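Local structure of BtrN (Bacillus circulans, 4M7S) at residues R18-Y22 and Q116-A120; M167-V171 and V238-E244. The protein catalyses the radical AdoMet-dependent two-electron oxidation of 2-deoxy-scyllo-inosamine to amino-dideoxy-scyllo-inosose in butirosin biosynthesis, using two [4Fe-4S] clusters. One frame throughout, in Å; residues are numbered along the deposited sequence.

Interaction 1 of 2, residues R18-Y22 and Q116-A120. With SF4 (iron/sulfur cluster), chain C.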
loop_
_atom_site.group_PDB
_atom_site.type_symbol
_atom_site.label_atom_id
_atom_site.label_comp_id
_atom_site.label_asym_id
_atom_site.label_seq_id
_atom_site.Cartn_x
_atom_site.Cartn_y
_atom_site.Cartn_z
ATOM N N ARG A 18 17.723 2.442 2.195
ATOM C CA ARG A 18 18.473 1.808 1.117
ATOM C C ARG A 18 18.369 2.582 -0.194
ATOM O O ARG A 18 17.574 3.518 -0.323
ATOM C CB ARG A 18 18.062 0.340 0.947
ATOM C CG ARG A 18 18.654 -0.551 2.029
ATOM C CD ARG A 18 18.382 -2.021 1.816
ATOM N NE ARG A 18 18.846 -2.806 2.959
ATOM C CZ ARG A 18 20.084 -3.269 3.102
ATOM N NH1 ARG A 18 21.001 -3.042 2.169
ATOM N NH2 ARG A 18 20.409 -3.967 4.183
ATOM N N THR A 19 19.182 2.178 -1.161
ATOM C CA THR A 19 19.348 2.932 -2.391
ATOM C C THR A 19 19.186 2.032 -3.607
ATOM O O THR A 19 19.811 2.269 -4.632
ATOM C CB THR A 19 20.750 3.555 -2.437
ATOM O OG1 THR A 19 21.727 2.518 -2.275
ATOM C CG2 THR A 19 20.922 4.585 -1.315
ATOM N N CYS A 20 18.339 1.009 -3.487
ATOM C CA CYS A 20 18.219 -0.023 -4.521
ATOM C C CYS A 20 17.984 0.571 -5.910
ATOM O O CYS A 20 17.008 1.293 -6.139
ATOM C CB CYS A 20 17.107 -1.007 -4.164
ATOM S SG CYS A 20 17.281 -1.713 -2.503
ATOM N N TRP A 21 18.896 0.285 -6.834
ATOM C CA TRP A 21 18.832 0.923 -8.144
ATOM C C TRP A 21 17.603 0.481 -8.939
ATOM O O TRP A 21 17.128 1.211 -9.804
ATOM C CB TRP A 21 20.119 0.702 -8.944
ATOM C CG TRP A 21 20.332 1.767 -9.992
ATOM C CD1 TRP A 21 20.440 1.586 -11.343
ATOM C CD2 TRP A 21 20.429 3.186 -9.765
ATOM N NE1 TRP A 21 20.611 2.803 -11.967
ATOM C CE2 TRP A 21 20.611 3.791 -11.026
ATOM C CE3 TRP A 21 20.384 3.990 -8.622
ATOM C CZ2 TRP A 21 20.746 5.180 -11.166
ATOM C CZ3 TRP A 21 20.523 5.364 -8.768
ATOM C CH2 TRP A 21 20.707 5.943 -10.032
ATOM N N TYR A 22 17.082 -0.702 -8.627
ATOM C CA TYR A 22 15.882 -1.201 -9.288
ATOM C C TYR A 22 14.614 -0.559 -8.727
ATOM O O TYR A 22 13.524 -0.756 -9.264
ATOM C CB TYR A 22 15.798 -2.729 -9.195
ATOM C CG TYR A 22 16.056 -3.291 -7.811
ATOM C CD1 TYR A 22 15.014 -3.483 -6.911
ATOM C CD2 TYR A 22 17.341 -3.638 -7.409
ATOM C CE1 TYR A 22 15.242 -4.002 -5.649
ATOM C CE2 TYR A 22 17.582 -4.154 -6.150
ATOM C CZ TYR A 22 16.529 -4.337 -5.275
ATOM O OH TYR A 22 16.761 -4.853 -4.019
ATOM N N GLN A 116 15.389 -8.768 2.686
ATOM C CA GLN A 116 16.792 -8.382 2.597
ATOM C C GLN A 116 17.018 -7.763 1.219
ATOM O O GLN A 116 16.816 -8.430 0.201
ATOM C CB GLN A 116 17.694 -9.600 2.782
ATOM C CG GLN A 116 19.167 -9.320 2.525
ATOM C CD GLN A 116 19.747 -8.335 3.518
ATOM O OE1 GLN A 116 19.388 -8.347 4.698
ATOM N NE2 GLN A 116 20.641 -7.468 3.046
ATOM N N HIS A 117 17.423 -6.495 1.175
ATOM C CA HIS A 117 17.543 -5.792 -0.107
ATOM C C HIS A 117 18.972 -5.467 -0.527
ATOM O O HIS A 117 19.932 -5.860 0.138
ATOM C CB HIS A 117 16.678 -4.528 -0.126
ATOM C CG HIS A 117 15.260 -4.779 -0.531
ATOM N ND1 HIS A 117 14.896 -5.056 -1.831
ATOM C CD2 HIS A 117 14.115 -4.801 0.194
ATOM C CE1 HIS A 117 13.588 -5.237 -1.891
ATOM N NE2 HIS A 117 13.090 -5.087 -0.678
ATOM N N ALA A 118 19.090 -4.737 -1.637
ATOM C CA ALA A 118 20.374 -4.496 -2.304
ATOM C C ALA A 118 21.419 -3.845 -1.411
ATOM O O ALA A 118 21.226 -2.733 -0.907
ATOM C CB ALA A 118 20.180 -3.679 -3.573
ATOM N N GLY A 119 22.533 -4.553 -1.249
ATOM C CA GLY A 119 23.606 -4.159 -0.359
ATOM C C GLY A 119 24.429 -5.381 0.001
ATOM O O GLY A 119 24.884 -6.113 -0.885
ATOM N N ALA A 120 24.629 -5.608 1.297
ATOM C CA ALA A 120 24.140 -4.706 2.332
ATOM C C ALA A 120 25.215 -3.695 2.728
ATOM O O ALA A 120 25.451 -2.707 2.025
ATOM C CB ALA A 120 23.679 -5.497 3.546
HETATM FE FE1 SF4 C . 14.016 0.758 0.026
HETATM FE FE2 SF4 C . 15.248 -0.890 -1.663
HETATM FE FE3 SF4 C . 13.172 0.531 -2.518
HETATM FE FE4 SF4 C . 12.738 -1.481 -0.752
HETATM S S1 SF4 C . 13.478 -1.703 -2.914
HETATM S S2 SF4 C . 11.827 0.617 -0.648
HETATM S S3 SF4 C . 14.668 -1.391 0.507
HETATM S S4 SF4 C . 15.211 1.394 -1.851
HETATM O O HOH W 1 21.431 -0.041 -0.684
#
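Arg18 lays its extended m,t,t side chain along the backbone of residues 116-120: its CD packs on His117 CB at 3.6 Å, and His117 O lies over one face of the guanidinium. Arg18 NH1 sends a weak hydrogen bond to Ala118 O (3.1 Å). The main charge pairing is a salt bridge from NE to Asp94. Water 1 adds a bridge, donating to Ala118 O (2.7 Å) while accepting from Thr19 N (3.2 Å). On the cluster side, Tyr22 OH hydrogen-bonds His117 ND1 at 2.9 Å and accepts weakly from Ala118 N (3.3 Å). The His117 ring turns one face to S1 of the cluster, and Cys20 SG, 3.7 Å from Ala118 CB, binds FE2 at 2.3 Å. A loop emerging from the parallel strand 111-116 thus flanks the cysteine loop that follows strand 7-10. With Cys16, Cys20 and Cys23 spaced as CX3CX2C, this is the AdoMet-cluster site of the radical SAM fold.

Interaction 2 of 2, residues M167-V171 and V238-E244. With SF4 (iron/sulfur cluster), chain B.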
loop_
_atom_site.group_PDB
_atom_site.type_symbol
_atom_site.label_atom_id
_atom_site.label_comp_id
_atom_site.label_asym_id
_atom_site.label_seq_id
_atom_site.Cartn_x
_atom_site.Cartn_y
_atom_site.Cartn_z
HETATM N N MSE A 167 -4.345 -7.072 -21.174
HETATM C CA MSE A 167 -4.432 -7.837 -19.939
HETATM C C MSE A 167 -5.315 -7.151 -18.914
HETATM O O MSE A 167 -5.290 -5.927 -18.764
HETATM C CB MSE A 167 -3.060 -8.054 -19.319
HETATM C CG MSE A 167 -2.115 -8.868 -20.157
HETATM SE SE MSE A 167 -0.707 -9.635 -19.053
HETATM C CE MSE A 167 0.759 -9.523 -20.336
ATOM N N SER A 168 -6.087 -7.953 -18.196
ATOM C CA SER A 168 -6.876 -7.446 -17.089
ATOM C C SER A 168 -5.959 -7.099 -15.923
ATOM O O SER A 168 -4.797 -7.514 -15.875
ATOM C CB SER A 168 -7.854 -8.510 -16.617
ATOM O OG SER A 168 -7.153 -9.533 -15.934
ATOM N N CYS A 169 -6.489 -6.331 -14.982
ATOM C CA CYS A 169 -5.818 -6.143 -13.713
ATOM C C CYS A 169 -6.805 -5.722 -12.644
ATOM O O CYS A 169 -7.549 -4.763 -12.822
ATOM C CB CYS A 169 -4.710 -5.106 -13.797
ATOM S SG CYS A 169 -3.956 -4.897 -12.167
HETATM N N MSE A 170 -6.778 -6.440 -11.527
HETATM C CA MSE A 170 -7.742 -6.246 -10.460
HETATM C C MSE A 170 -7.205 -5.388 -9.319
HETATM O O MSE A 170 -7.927 -5.132 -8.363
HETATM C CB MSE A 170 -8.204 -7.598 -9.913
HETATM C CG MSE A 170 -8.586 -8.613 -10.976
HETATM SE SE MSE A 170 -9.910 -7.916 -12.214
HETATM C CE MSE A 170 -11.213 -7.319 -10.889
ATOM N N VAL A 171 -5.949 -4.953 -9.402
ATOM C CA VAL A 171 -5.372 -4.119 -8.328
ATOM C C VAL A 171 -6.243 -2.900 -7.981
ATOM O O VAL A 171 -6.538 -2.672 -6.801
ATOM C CB VAL A 171 -3.909 -3.692 -8.610
ATOM C CG1 VAL A 171 -3.354 -2.828 -7.456
ATOM C CG2 VAL A 171 -3.022 -4.925 -8.832
ATOM N N VAL A 238 1.960 -9.295 -14.525
ATOM C CA VAL A 238 1.224 -10.411 -15.107
ATOM C C VAL A 238 0.731 -11.395 -14.048
ATOM O O VAL A 238 -0.080 -12.273 -14.344
ATOM C CB VAL A 238 2.073 -11.179 -16.151
ATOM C CG1 VAL A 238 2.529 -10.245 -17.258
ATOM C CG2 VAL A 238 3.273 -11.841 -15.486
ATOM N N SER A 239 1.219 -11.248 -12.819
ATOM C CA SER A 239 0.951 -12.239 -11.776
ATOM C C SER A 239 0.079 -11.694 -10.651
ATOM O O SER A 239 -0.625 -12.451 -9.979
ATOM C CB SER A 239 2.266 -12.763 -11.185
ATOM O OG SER A 239 2.867 -11.792 -10.343
ATOM N N VAL A 240 0.133 -10.380 -10.447
ATOM C CA VAL A 240 -0.556 -9.751 -9.324
ATOM C C VAL A 240 -1.977 -9.305 -9.681
ATOM O O VAL A 240 -2.163 -8.303 -10.370
ATOM C CB VAL A 240 0.246 -8.547 -8.791
ATOM C CG1 VAL A 240 -0.415 -7.961 -7.547
ATOM C CG2 VAL A 240 1.679 -8.965 -8.501
ATOM N N GLN A 241 -2.963 -10.060 -9.198
ATOM C CA GLN A 241 -4.386 -9.761 -9.404
ATOM C C GLN A 241 -4.777 -9.596 -10.873
ATOM O O GLN A 241 -5.415 -8.616 -11.261
ATOM C CB GLN A 241 -4.824 -8.551 -8.570
ATOM C CG GLN A 241 -4.750 -8.797 -7.069
ATOM C CD GLN A 241 -5.273 -7.632 -6.251
ATOM O OE1 GLN A 241 -6.167 -6.905 -6.684
ATOM N NE2 GLN A 241 -4.714 -7.448 -5.061
ATOM N N THR A 242 -4.390 -10.577 -11.680
ATOM C CA THR A 242 -4.754 -10.610 -13.087
ATOM C C THR A 242 -5.456 -11.943 -13.363
ATOM O O THR A 242 -5.210 -12.924 -12.650
ATOM C CB THR A 242 -3.506 -10.469 -13.973
ATOM O OG1 THR A 242 -2.718 -11.665 -13.893
ATOM C CG2 THR A 242 -2.658 -9.265 -13.539
ATOM N N GLU A 243 -6.335 -11.982 -14.366
ATOM C CA GLU A 243 -6.948 -13.246 -14.789
ATOM C C GLU A 243 -5.850 -14.200 -15.222
ATOM O O GLU A 243 -5.930 -15.412 -15.028
ATOM C CB GLU A 243 -7.876 -13.028 -15.985
ATOM C CG GLU A 243 -9.043 -12.104 -15.744
ATOM C CD GLU A 243 -9.878 -11.897 -16.995
ATOM O OE1 GLU A 243 -9.322 -11.474 -18.031
ATOM O OE2 GLU A 243 -11.090 -12.162 -16.940
ATOM N N GLU A 244 -4.817 -13.614 -15.813
ATOM C CA GLU A 244 -3.696 -14.329 -16.395
ATOM C C GLU A 244 -2.882 -15.110 -15.358
ATOM O O GLU A 244 -2.065 -15.962 -15.715
ATOM C CB GLU A 244 -2.794 -13.322 -17.122
ATOM C CG GLU A 244 -3.464 -12.570 -18.289
ATOM C CD GLU A 244 -4.455 -11.489 -17.853
ATOM O OE1 GLU A 244 -5.018 -10.803 -18.730
ATOM O OE2 GLU A 244 -4.675 -11.323 -16.637
HETATM FE FE1 SF4 B . 0.037 -2.397 -13.555
HETATM FE FE2 SF4 B . -2.047 -0.737 -13.906
HETATM FE FE3 SF4 B . -1.022 -1.146 -11.467
HETATM FE FE4 SF4 B . -2.445 -3.038 -12.682
HETATM S S1 SF4 B . -3.266 -1.005 -11.970
HETATM S S2 SF4 B . -0.476 -3.382 -11.552
HETATM S S3 SF4 B . -1.798 -2.799 -14.868
HETATM S S4 SF4 B . 0.078 -0.115 -13.203
#
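Twitch domains, the shortened relatives of SPASM domains, carry one auxiliary [4Fe-4S] cluster, and here the C-terminal segment 238-244 packs against the loop bearing the cluster ligand Cys169. The side-chain conformations show how the two segments interlock. Ser168, with chi1 in the p well, directs OG to accept from Glu243 N (3.0 Å). Glu244, m then p, folds back so that OE1 accepts from Ser168 N at 3.1 Å. Thr242 is also p; its OG1 donates to Val238 O (2.7 Å) within its own segment, while CG2 lies 3.6 Å from Ser168 O. Gln241 has left-handed helical backbone angles, and its O receives a short bond from Met170 N (2.6 Å); its OE1 is bound by Asn174. Of the two selenomethionines, Met167 brings CE to 3.6 Å from Val238 CG1, whereas Met170 meets Gln241 CB with its own CB (3.8 Å), its m,m,m conformation carrying the chain end away. Arg226 hydrogen-bonds Ser168 O from outside. The t rotamer of Cys169 gives its sulfur two tasks: SG binds FE4 at 2.5 Å and accepts a capping bond from Val171 N (3.4 Å) in the turn leading into the following helix.

In the fold
Interactions 1 and 2 illustrate one division seen in AdoMet radical enzymes with auxiliary clusters: each contact frames a different [4Fe-4S] centre, and they follow in series along the chain. Their centres are 27 Å apart and their nearest atoms about 14 Å, so they do not touch; between the clusters, S1 of the chain C cluster lies 16.5 Å from S2 of the chain B cluster. The mixed sheet joins both regions, since strand 7-10, which precedes the Cys20 loop, neighbours strand 175-178, just beyond Cys169. AdoMet binds at the interaction 1 cluster, whereas the interaction 2 cluster is the auxiliary one. No AdoMet is bound in this open conformation, and residues 121-134 and 146-161 are not modelled.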